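Local coordinates for periplasmic binding protein/LacI transcriptional regulator (Brachyspira murdochii, PDB 4KQC) that probably binds a sugar or similar small solute in the periplasm for an ABC transporter, at residues A[112-117]-A[153-158]; A[146-151]-A[211-216]. All blocks are in the same frame, centred on the assembly; numbering follows the deposited sequence. Where two conformers were deposited one is given.

Contact 1. Residues A[112-117]-A[153-158]; sequences DNRAAA and TGIGRA
Asn113 OD1 is gripped twice, by the side chain of Arg157 directly and by a water. Arg157 NE donates to Asn113 OD1 over 3.0 Å with an N-H...O angle of 163°. The oxygen lies close to the guanidinium plane, at its edge, whereas the donor stands above the plane of the amide, and the two flat groups are turned 69° apart. The water gives a hydrogen to OD1 and accepts one from Arg157 NH2, so a second, bridged link fixes the rotation of both groups. Arg157 NH1 bonds Ser212 O and forms a salt bridge with Asp251. An alanine in place of Arg157 would probably leave Asn113 OD1 without its direct donor and Asp251 without its salt-bridge mate, with the amide less firmly held. Behind the polar ends Asn113 CG rests on Arg157 CG at 3.7 Å, and its ND2 faces CA and CG2 of Thr153. Arg114 reaches across differently: its chain runs out extended to NE, and one face of the guanidinium lies over Gly156 CA, while its charge is paired with Glu159. Asp112, at the N-cap of helix 113-133, accepts from Ala115 N through OD1 at 3.1 Å. That helix follows strand 105-110 of the parallel sheet and here packs on helix 152-171, which follows strand 141-146 of the mixed sheet, as the chain passes between the two alpha/beta domains of a periplasmic binding protein. The axes of the short segments approach to 7.6 Å at a crossing angle of -37°, while Phe250 of strand 246-250 touches Asn113 and makes a cation-pi contact with Arg157.

Contact 2. Residues A[146-151]-A[211-216]; sequences LQLDNS and LSNEAM. With NO3 (nitrate ion), chain C.
Two neighbouring parallel strands end here, and their loops leave the sheet side by side toward the helices that follow, an arrangement characteristic of the alpha/beta domains of periplasmic binding proteins. Leu146 and Leu211 form the last bridge, and just beyond it Leu146 O accepts twice from Ser212. Ser212 N donates to Leu146 O over 3.2 Å, nearly along the C=O axis; Ser212 OG meets the same Leu146 O in the carbonyl plane, on a lone pair, at the shorter distance of 2.7 Å. With chi1 at 69°, OG sits between its own backbone N and carbonyl carbon, where it can reach that oxygen, and Leu148 N lies 2.9 Å from Ser212 OG. The two bonds to Leu146 O tie the end of strand 141-146 to the start of the loop after 208-211. Leu148 fills the space beside the serine, its side chain crossing that of Asn213 at about a right angle, with Leu148 CB 3.5 Å from Asn213 ND2 and CD2 against Ser212 OG. The amide of Asn213 is held at both ends: OD1 caps the following helix by accepting from Met216 N at 3.0 Å, and ND2 donates to Gln189. Met216, a selenomethionine, bends back over the loop at chi2 and chi3, which brings SE to 4.0 Å from Leu146 CB and CE to 3.7 Å from Leu148 CA. Farther along, Asp149 OD1 closes an Asx turn with Ser151 N, and Asn150 ND2 holds a nitrate ion, probably from the crystallisation liquor. Strand 141-146 lies between 179-184 and 208-211 in the mixed sheet; helix 152-171 places Arg157 against Leu148 and Asn213, and helix 214-223 starts directly after Asn213.

Overall arrangement
The two contacts lie with centres about 10 Å apart, and their segments alternate along the chain: 112-117, 146-151, 153-158, then 211-216. Contact 2 sits at the ends of strands 141-146 and 208-211, neighbours in the mixed sheet; contact 1 joins the helix following strand 105-110 of the other, parallel sheet to the helix that follows 141-146. Arg157 ties them together, its NH1 bonding Ser212 O at 2.9 Å while its NE serves contact 1. The start of helix 113-133, where the chain has just left one sheet, is thereby anchored to the strand ends of the other, within a two-sheet architecture as in other periplasmic binding proteins.

Contact 1. Residues A[112-117]-A[153-158]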
loop_
_atom_site.group_PDB
_atom_site.type_symbol
_atom_site.label_atom_id
_atom_site.label_comp_id
_atom_site.label_asym_id
_atom_site.label_seq_id
_atom_site.Cartn_x
_atom_site.Cartn_y
_atom_site.Cartn_z
ATOM N N ASP A 112 -0.411 -5.700 -6.796
ATOM C CA ASP A 112 1.010 -6.063 -6.891
ATOM C C ASP A 112 1.882 -4.846 -6.428
ATOM O O ASP A 112 2.035 -3.839 -7.140
ATOM C CB ASP A 112 1.290 -6.473 -8.335
ATOM C CG ASP A 112 2.742 -6.820 -8.618
ATOM O OD1 ASP A 112 3.641 -6.392 -7.908
ATOM O OD2 ASP A 112 2.967 -7.450 -9.679
ATOM N N ASN A 113 2.334 -4.896 -5.192
ATOM C CA ASN A 113 3.108 -3.808 -4.601
ATOM C C ASN A 113 4.299 -3.353 -5.428
ATOM O O ASN A 113 4.515 -2.162 -5.586
ATOM C CB ASN A 113 3.568 -4.178 -3.206
ATOM C CG ASN A 113 2.459 -4.060 -2.201
ATOM O OD1 ASN A 113 1.662 -3.087 -2.216
ATOM N ND2 ASN A 113 2.401 -5.009 -1.307
ATOM N N ARG A 114 5.071 -4.312 -5.929
ATOM C CA ARG A 114 6.265 -3.979 -6.666
ATOM C C ARG A 114 5.940 -3.223 -7.973
ATOM O O ARG A 114 6.554 -2.190 -8.284
ATOM C CB ARG A 114 7.123 -5.207 -6.971
ATOM C CG ARG A 114 7.817 -5.716 -5.720
ATOM C CD ARG A 114 8.368 -7.119 -5.932
ATOM N NE ARG A 114 9.179 -7.524 -4.772
ATOM C CZ ARG A 114 8.672 -7.933 -3.593
ATOM N NH1 ARG A 114 7.357 -8.089 -3.390
ATOM N NH2 ARG A 114 9.514 -8.223 -2.619
ATOM N N ALA A 115 4.881 -3.681 -8.654
ATOM C CA ALA A 115 4.417 -3.026 -9.866
ATOM C C ALA A 115 3.853 -1.665 -9.629
ATOM O O ALA A 115 4.104 -0.774 -10.415
ATOM C CB ALA A 115 3.353 -3.890 -10.504
ATOM N N ALA A 116 3.136 -1.472 -8.537
ATOM C CA ALA A 116 2.568 -0.176 -8.229
ATOM C C ALA A 116 3.697 0.814 -7.931
ATOM O O ALA A 116 3.688 1.977 -8.355
ATOM C CB ALA A 116 1.652 -0.302 -7.073
ATOM N N ALA A 117 4.684 0.347 -7.172
ATOM C CA ALA A 117 5.821 1.174 -6.820
ATOM C C ALA A 117 6.689 1.536 -8.019
ATOM O O ALA A 117 7.313 2.597 -8.037
ATOM C CB ALA A 117 6.636 0.467 -5.731
ATOM N N THR A 153 4.901 -6.217 2.767
ATOM C CA THR A 153 4.350 -5.006 2.138
ATOM C C THR A 153 5.375 -3.869 2.036
ATOM O O THR A 153 5.598 -3.300 0.968
ATOM C CB THR A 153 3.143 -4.499 2.930
ATOM O OG1 THR A 153 2.160 -5.553 3.009
ATOM C CG2 THR A 153 2.575 -3.246 2.337
ATOM N N GLY A 154 6.070 -3.597 3.100
ATOM C CA GLY A 154 7.063 -2.501 3.088
ATOM C C GLY A 154 8.204 -2.861 2.162
ATOM O O GLY A 154 8.698 -2.019 1.411
ATOM N N ILE A 155 8.675 -4.113 2.242
ATOM C CA ILE A 155 9.808 -4.542 1.386
ATOM C C ILE A 155 9.417 -4.417 -0.100
ATOM O O ILE A 155 10.153 -3.888 -0.901
ATOM C CB ILE A 155 10.270 -5.943 1.758
ATOM C CG1 ILE A 155 10.866 -5.930 3.207
ATOM C CG2 ILE A 155 11.248 -6.497 0.756
ATOM C CD1 ILE A 155 11.021 -7.325 3.755
ATOM N N GLY A 156 8.250 -4.925 -0.456
ATOM C CA GLY A 156 7.837 -4.854 -1.809
ATOM C C GLY A 156 7.532 -3.468 -2.322
ATOM O O GLY A 156 7.903 -3.140 -3.464
ATOM N N ARG A 157 6.915 -2.620 -1.501
ATOM C CA ARG A 157 6.671 -1.236 -1.957
ATOM C C ARG A 157 7.959 -0.447 -2.114
ATOM O O ARG A 157 8.019 0.468 -2.923
ATOM C CB ARG A 157 5.711 -0.509 -1.046
ATOM C CG ARG A 157 4.299 -1.060 -1.101
ATOM C CD ARG A 157 3.328 -0.162 -0.384
ATOM N NE ARG A 157 1.964 -0.652 -0.415
ATOM C CZ ARG A 157 0.940 0.015 0.105
ATOM N NH1 ARG A 157 1.120 1.185 0.642
ATOM N NH2 ARG A 157 -0.304 -0.437 -0.018
ATOM N N ALA A 158 9.008 -0.804 -1.389
ATOM C CA ALA A 158 10.321 -0.137 -1.536
ATOM C C ALA A 158 11.107 -0.729 -2.693
ATOM O O ALA A 158 11.646 0.031 -3.522
ATOM C CB ALA A 158 11.152 -0.319 -0.264
HETATM O O HOH W 1 -0.880 -2.637 -1.718
#

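Contact 2. Residues A[146-151]-A[211-216]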
loop_
_atom_site.group_PDB
_atom_site.type_symbol
_atom_site.label_atom_id
_atom_site.label_comp_id
_atom_site.label_asym_id
_atom_site.label_seq_id
_atom_site.Cartn_x
_atom_site.Cartn_y
_atom_site.Cartn_z
ATOM N N LEU A 146 10.970 6.370 1.730
ATOM C CA LEU A 146 10.507 6.122 3.087
ATOM C C LEU A 146 9.725 4.839 3.011
ATOM O O LEU A 146 8.589 4.807 2.493
ATOM C CB LEU A 146 9.642 7.279 3.593
ATOM C CG LEU A 146 10.420 8.460 4.187
ATOM C CD1 LEU A 146 10.841 8.155 5.623
ATOM C CD2 LEU A 146 11.626 8.873 3.363
ATOM N N GLN A 147 10.376 3.782 3.477
ATOM C CA GLN A 147 9.828 2.438 3.460
ATOM C C GLN A 147 9.074 2.177 4.735
ATOM O O GLN A 147 9.644 2.397 5.786
ATOM C CB GLN A 147 11.016 1.469 3.337
ATOM C CG GLN A 147 10.649 0.019 3.605
ATOM C CD GLN A 147 11.802 -0.943 3.396
ATOM O OE1 GLN A 147 12.781 -0.610 2.736
ATOM N NE2 GLN A 147 11.698 -2.128 3.962
ATOM N N LEU A 148 7.795 1.797 4.650
ATOM C CA LEU A 148 6.923 1.855 5.864
ATOM C C LEU A 148 7.338 0.923 6.987
ATOM O O LEU A 148 7.149 1.237 8.173
ATOM C CB LEU A 148 5.430 1.660 5.486
ATOM C CG LEU A 148 5.148 0.301 4.815
ATOM C CD1 LEU A 148 4.241 -0.509 5.705
ATOM C CD2 LEU A 148 4.589 0.352 3.425
ATOM N N ASP A 149 7.875 -0.233 6.651
ATOM C CA ASP A 149 8.273 -1.254 7.650
ATOM C C ASP A 149 9.089 -2.330 6.966
ATOM O O ASP A 149 9.369 -2.232 5.751
ATOM C CB ASP A 149 7.073 -1.819 8.399
ATOM C CG ASP A 149 6.180 -2.719 7.581
ATOM O OD1 ASP A 149 6.465 -3.133 6.417
ATOM O OD2 ASP A 149 5.085 -3.019 8.149
ATOM N N ASN A 150 9.481 -3.325 7.730
ATOM C CA ASN A 150 10.215 -4.507 7.229
ATOM C C ASN A 150 9.360 -5.765 7.028
ATOM O O ASN A 150 9.874 -6.883 7.157
ATOM C CB ASN A 150 11.405 -4.788 8.153
ATOM C CG ASN A 150 12.489 -3.764 8.019
ATOM O OD1 ASN A 150 13.062 -3.629 6.937
ATOM N ND2 ASN A 150 12.748 -3.021 9.048
ATOM N N SER A 151 8.107 -5.566 6.747
ATOM C CA SER A 151 7.136 -6.605 6.447
ATOM C C SER A 151 7.223 -6.830 4.913
ATOM O O SER A 151 7.811 -6.023 4.159
ATOM C CB SER A 151 5.735 -6.123 6.868
ATOM O OG SER A 151 5.181 -5.167 5.900
ATOM N N LEU A 211 7.062 8.271 -0.751
ATOM C CA LEU A 211 6.289 7.922 0.426
ATOM C C LEU A 211 5.528 6.617 0.205
ATOM O O LEU A 211 4.627 6.593 -0.611
ATOM C CB LEU A 211 5.329 9.100 0.687
ATOM C CG LEU A 211 5.919 10.509 0.811
ATOM C CD1 LEU A 211 4.816 11.548 0.718
ATOM C CD2 LEU A 211 6.724 10.591 2.086
ATOM N N SER A 212 5.979 5.510 0.798
ATOM C CA SER A 212 5.441 4.172 0.512
ATOM C C SER A 212 4.048 3.879 1.037
ATOM O O SER A 212 3.491 2.855 0.652
ATOM C CB SER A 212 6.433 3.061 0.886
ATOM O OG SER A 212 6.596 2.966 2.278
ATOM N N ASN A 213 3.489 4.723 1.908
ATOM C CA ASN A 213 2.133 4.517 2.358
ATOM C C ASN A 213 1.546 5.796 2.923
ATOM O O ASN A 213 2.208 6.828 2.966
ATOM C CB ASN A 213 1.944 3.287 3.278
ATOM C CG ASN A 213 2.368 3.531 4.678
ATOM O OD1 ASN A 213 2.991 4.517 4.960
ATOM N ND2 ASN A 213 2.087 2.573 5.569
ATOM N N GLU A 214 0.278 5.730 3.304
ATOM C CA GLU A 214 -0.388 6.887 3.871
ATOM C C GLU A 214 0.255 7.428 5.169
ATOM O O GLU A 214 0.353 8.630 5.393
ATOM C CB GLU A 214 -1.861 6.492 4.128
ATOM C CG GLU A 214 -2.673 7.614 4.640
ATOM C CD GLU A 214 -4.128 7.136 4.985
ATOM O OE1 GLU A 214 -4.517 5.969 4.733
ATOM O OE2 GLU A 214 -4.833 7.976 5.547
ATOM N N ALA A 215 0.743 6.534 6.029
ATOM C CA ALA A 215 1.375 6.942 7.262
ATOM C C ALA A 215 2.630 7.722 6.933
ATOM O O ALA A 215 2.909 8.710 7.561
ATOM C CB ALA A 215 1.733 5.730 8.089
HETATM N N MSE A 216 3.410 7.266 5.952
HETATM C CA MSE A 216 4.559 8.048 5.515
HETATM C C MSE A 216 4.175 9.427 5.066
HETATM O O MSE A 216 4.875 10.403 5.390
HETATM C CB MSE A 216 5.358 7.348 4.417
HETATM C CG MSE A 216 5.903 5.949 4.623
HETATM SE SE MSE A 216 7.052 5.774 6.205
HETATM C CE MSE A 216 5.742 5.021 7.474
HETATM N N NO3 C . 15.350 -0.773 9.658
HETATM O O1 NO3 C . 16.208 0.037 10.000
HETATM O O2 NO3 C . 14.173 -0.815 10.328
HETATM O O3 NO3 C . 15.551 -1.600 8.558
#